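Local coordinates for protein malonyl CoA-ACP transacylase (Xanthomonas oryzae pv. oryzae, PDB 3K89) that probably transfers the malonyl group from malonyl-CoA to the holo-acyl carrier protein, as fatty-acid synthesis malonyltransferases of the FabD family do, at residues D174-A177 and V178-L182; G53-E56 and M57-T61. All coordinates share one frame; numbering follows the deposited sequence.

Contact 1: D174-A177 and V178-L182; sequences DAAA and VDRAL
In the first turns of helix 175-187, the second helix of the ferredoxin-like small subdomain of FabD, Arg-180 folds back over Ala-176 and Ala-177, one turn earlier. Arg-180 CB sits beside Ala-176 O, 3.6 Å away, and CG lies opposite the carbonyl carbon (chi1 -70°), which brings CG to 3.4 Å from the same Ala-176 O. The chain runs on extended through CD, then bends at chi3 (-58°), turning the guanidinium back toward the start of the helix. One face of that group lies over Ala-176 O and Ala-177 CA, both offset toward its rim. At the tip NH1 meets Ala-176 CB at 3.7 Å, while NH2 meets Ala-177 CB at 3.5 Å; methyl side chains are small enough to let the flat group settle this close. Its rotation is fixed from outside: NE donates to Ala-152 O and NH2 to Gln-156 OE1, tying the helix to the end of helix 142-152 and the loop after it. Small or branched apolar residues suit the buried side, where Val-178 rests on Ala-133, Ala-135 and Val-158 of the mixed sheet. Asp-174, at the N-cap position, turns its carboxylate to Val-157 N instead of capping the helix. Its carbonyl nevertheless opens the helical bonding: Val-178 N reaches Asp-174 O at 3.0 Å, nearly in line with the C=O bond.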
loop_
_atom_site.group_PDB
_atom_site.type_symbol
_atom_site.label_atom_id
_atom_site.label_comp_id
_atom_site.label_asym_id
_atom_site.label_seq_id
_atom_site.Cartn_x
_atom_site.Cartn_y
_atom_site.Cartn_z
ATOM N N ASP A 174 14.376 12.335 -7.682
ATOM C CA ASP A 174 14.423 13.235 -8.847
ATOM C C ASP A 174 14.487 12.435 -10.144
ATOM O O ASP A 174 15.225 11.452 -10.252
ATOM C CB ASP A 174 15.626 14.183 -8.736
ATOM C CG ASP A 174 15.481 15.179 -7.599
ATOM O OD1 ASP A 174 14.624 16.097 -7.692
ATOM O OD2 ASP A 174 16.228 15.054 -6.611
ATOM N N ALA A 175 13.702 12.857 -11.137
ATOM C CA ALA A 175 13.624 12.141 -12.397
ATOM C C ALA A 175 15.007 11.920 -13.020
ATOM O O ALA A 175 15.316 10.816 -13.457
ATOM C CB ALA A 175 12.705 12.880 -13.388
ATOM N N ALA A 176 15.825 12.972 -13.055
ATOM C CA ALA A 176 17.146 12.894 -13.714
ATOM C C ALA A 176 18.030 11.888 -12.999
ATOM O O ALA A 176 18.769 11.155 -13.633
ATOM C CB ALA A 176 17.817 14.253 -13.735
ATOM N N ALA A 177 17.905 11.824 -11.673
ATOM C CA ALA A 177 18.713 10.908 -10.880
ATOM C C ALA A 177 18.275 9.453 -11.026
ATOM O O ALA A 177 19.118 8.554 -11.051
ATOM C CB ALA A 177 18.722 11.339 -9.405
ATOM N N VAL A 178 16.959 9.216 -11.122
ATOM C CA VAL A 178 16.447 7.883 -11.393
ATOM C C VAL A 178 16.957 7.443 -12.779
ATOM O O VAL A 178 17.433 6.323 -12.946
ATOM C CB VAL A 178 14.884 7.837 -11.285
ATOM C CG1 VAL A 178 14.338 6.503 -11.765
ATOM C CG2 VAL A 178 14.466 8.098 -9.837
ATOM N N ASP A 179 16.911 8.353 -13.749
ATOM C CA ASP A 179 17.398 8.020 -15.091
ATOM C C ASP A 179 18.896 7.721 -15.080
ATOM O O ASP A 179 19.330 6.768 -15.736
ATOM C CB ASP A 179 17.041 9.100 -16.116
ATOM C CG ASP A 179 15.611 8.988 -16.621
ATOM O OD1 ASP A 179 14.974 7.924 -16.440
ATOM O OD2 ASP A 179 15.119 9.971 -17.211
ATOM N N ARG A 180 19.679 8.496 -14.329
ATOM C CA ARG A 180 21.106 8.182 -14.164
ATOM C C ARG A 180 21.324 6.801 -13.526
ATOM O O ARG A 180 22.174 6.027 -13.980
ATOM C CB ARG A 180 21.856 9.264 -13.394
ATOM C CG ARG A 180 22.035 10.591 -14.148
ATOM C CD ARG A 180 22.983 11.506 -13.401
ATOM N NE ARG A 180 22.572 11.835 -12.032
ATOM C CZ ARG A 180 21.820 12.880 -11.704
ATOM N NH1 ARG A 180 21.349 13.695 -12.647
ATOM N NH2 ARG A 180 21.516 13.104 -10.428
ATOM N N ALA A 181 20.542 6.473 -12.496
ATOM C CA ALA A 181 20.640 5.154 -11.876
ATOM C C ALA A 181 20.333 4.037 -12.872
ATOM O O ALA A 181 21.016 3.009 -12.893
ATOM C CB ALA A 181 19.733 5.060 -10.642
ATOM N N LEU A 182 19.315 4.249 -13.699
ATOM C CA LEU A 182 18.944 3.297 -14.727
ATOM C C LEU A 182 20.077 3.090 -15.739
ATOM O O LEU A 182 20.344 1.954 -16.117
ATOM C CB LEU A 182 17.647 3.719 -15.426
ATOM C CG LEU A 182 16.366 3.670 -14.577
ATOM C CD1 LEU A 182 15.157 4.176 -15.379
ATOM C CD2 LEU A 182 16.097 2.280 -14.021
#

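Contact 2: G53-E56 and M57-T61; sequences GPEE and MLNRT
Pro-54 O starts the short helix 55-58 by accepting a straight bond from Leu-58 N (3.1 Å, 174° at the hydrogen) in its carbonyl plane and a weak one from Met-57 N; one residue on, Asn-59 N donates to Glu-55 O. This single turn of helix links helix 46-52 to helix 61-81 in the acyl transferase domain. Gly-53, with positive phi, ends the preceding helix where a side chain would jam against the backbone, and a cis peptide then leads into Pro-54 at the N-cap position, where a missing N-H costs the helix nothing. Pro-54 CG touches Met-57 SD at 3.8 Å, the two side chains crossing at a slant, and both rest on Leu-49. Glu-55, its CG trans to the backbone N (chi1 -162°), extends across the Asn-59 side chain, its CG 3.6 Å from Asn-59 ND2. The carboxylate and amide, their planes 45° apart, are bridged by two waters: one donates to both Glu-55 OE2 and Asn-59 OD1, while the other accepts from ND2 and donates weakly to OE2. Gln-16 NE2 also binds OD1. The length of Glu-55 carries its carboxylate out to waters that the shorter Asn-59 also binds. Glu-56 and Arg-60 stay beyond salt-bridge range; a water links them, accepting a hydrogen from Arg-60 NH2 at 2.6 Å and donating weakly to Glu-56 OE1, and lies in the guanidinium plane at its edge.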
loop_
_atom_site.group_PDB
_atom_site.type_symbol
_atom_site.label_atom_id
_atom_site.label_comp_id
_atom_site.label_asym_id
_atom_site.label_seq_id
_atom_site.Cartn_x
_atom_site.Cartn_y
_atom_site.Cartn_z
ATOM N N GLY A 53 -14.353 5.869 -14.518
ATOM C CA GLY A 53 -13.280 6.801 -14.792
ATOM C C GLY A 53 -13.680 8.244 -14.533
ATOM O O GLY A 53 -14.672 8.498 -13.844
ATOM N N PRO A 54 -12.912 9.201 -15.082
ATOM C CA PRO A 54 -11.819 8.977 -16.038
ATOM C C PRO A 54 -10.611 8.266 -15.426
ATOM O O PRO A 54 -10.211 8.572 -14.303
ATOM C CB PRO A 54 -11.425 10.387 -16.460
ATOM C CG PRO A 54 -11.849 11.262 -15.323
ATOM C CD PRO A 54 -13.104 10.632 -14.786
ATOM N N GLU A 55 -10.030 7.335 -16.170
ATOM C CA GLU A 55 -8.874 6.585 -15.650
ATOM C C GLU A 55 -7.704 7.492 -15.279
ATOM O O GLU A 55 -6.974 7.216 -14.315
ATOM C CB GLU A 55 -8.429 5.493 -16.616
ATOM C CG GLU A 55 -7.549 4.450 -15.927
ATOM C CD GLU A 55 -7.249 3.240 -16.780
ATOM O OE1 GLU A 55 -7.460 3.299 -18.017
ATOM O OE2 GLU A 55 -6.783 2.230 -16.201
ATOM N N GLU A 56 -7.531 8.588 -16.015
ATOM C CA GLU A 56 -6.470 9.544 -15.688
ATOM C C GLU A 56 -6.570 10.096 -14.254
ATOM O O GLU A 56 -5.549 10.231 -13.579
ATOM C CB GLU A 56 -6.397 10.685 -16.715
ATOM C CG GLU A 56 -5.013 11.315 -16.838
ATOM C CD GLU A 56 -4.899 12.250 -18.036
ATOM O OE1 GLU A 56 -5.661 13.244 -18.090
ATOM O OE2 GLU A 56 -4.043 11.995 -18.921
ATOM N N MET A 57 -7.786 10.403 -13.791
ATOM C CA MET A 57 -7.984 10.860 -12.423
ATOM C C MET A 57 -7.845 9.710 -11.434
ATOM O O MET A 57 -7.214 9.879 -10.389
ATOM C CB MET A 57 -9.350 11.512 -12.221
ATOM C CG MET A 57 -9.439 12.930 -12.726
ATOM S SD MET A 57 -11.113 13.554 -12.411
ATOM C CE MET A 57 -11.025 14.046 -10.705
ATOM N N LEU A 58 -8.431 8.562 -11.760
ATOM C CA LEU A 58 -8.326 7.358 -10.917
ATOM C C LEU A 58 -6.864 7.006 -10.625
ATOM O O LEU A 58 -6.543 6.522 -9.530
ATOM C CB LEU A 58 -9.025 6.156 -11.563
ATOM C CG LEU A 58 -8.927 4.804 -10.830
ATOM C CD1 LEU A 58 -9.573 4.860 -9.422
ATOM C CD2 LEU A 58 -9.515 3.663 -11.650
ATOM N N ASN A 59 -5.990 7.240 -11.606
ATOM C CA ASN A 59 -4.552 6.961 -11.449
ATOM C C ASN A 59 -3.723 8.063 -10.771
ATOM O O ASN A 59 -2.543 7.851 -10.438
ATOM C CB ASN A 59 -3.944 6.635 -12.819
ATOM C CG ASN A 59 -4.387 5.286 -13.347
ATOM O OD1 ASN A 59 -4.843 4.430 -12.593
ATOM N ND2 ASN A 59 -4.252 5.085 -14.661
ATOM N N ARG A 60 -4.324 9.231 -10.568
ATOM C CA ARG A 60 -3.670 10.331 -9.855
ATOM C C ARG A 60 -3.779 10.030 -8.363
ATOM O O ARG A 60 -4.881 9.830 -7.859
ATOM C CB ARG A 60 -4.381 11.649 -10.154
ATOM C CG ARG A 60 -3.561 12.895 -9.899
ATOM C CD ARG A 60 -3.349 13.712 -11.191
ATOM N NE ARG A 60 -4.592 14.395 -11.553
ATOM C CZ ARG A 60 -5.240 14.281 -12.714
ATOM N NH1 ARG A 60 -4.759 13.546 -13.711
ATOM N NH2 ARG A 60 -6.371 14.943 -12.887
ATOM N N THR A 61 -2.642 10.019 -7.679
ATOM C CA THR A 61 -2.558 9.474 -6.319
ATOM C C THR A 61 -3.520 10.074 -5.271
ATOM O O THR A 61 -3.979 9.351 -4.381
ATOM C CB THR A 61 -1.087 9.428 -5.830
ATOM O OG1 THR A 61 -0.953 8.446 -4.793
ATOM C CG2 THR A 61 -0.602 10.790 -5.332
HETATM O O HOH W 1 -6.057 2.142 -13.295
HETATM O O HOH W 2 -4.096 2.714 -16.238
HETATM O O HOH W 3 -7.336 14.389 -15.284
#

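How the contacts relate
Both contacts are local, made between residues three or four apart, along a helix in contact 1 and round a single helical turn in contact 2; their centres are about 25 Å apart and their nearest atoms about 15 Å. Contact 1 is partly buried in the ferredoxin-like subdomain: apolar residues turn toward the mixed sheet, and its arginine is held by protein acceptors on a neighbouring helix and loop. Contact 2 lies outside that subdomain, at the surface, and much of its polar chemistry runs through water. Each has an arginine reaching back along the chain: Arg-180 lies over Ala-176 and Ala-177, Arg-60 meets Glu-56 CG with its NH1.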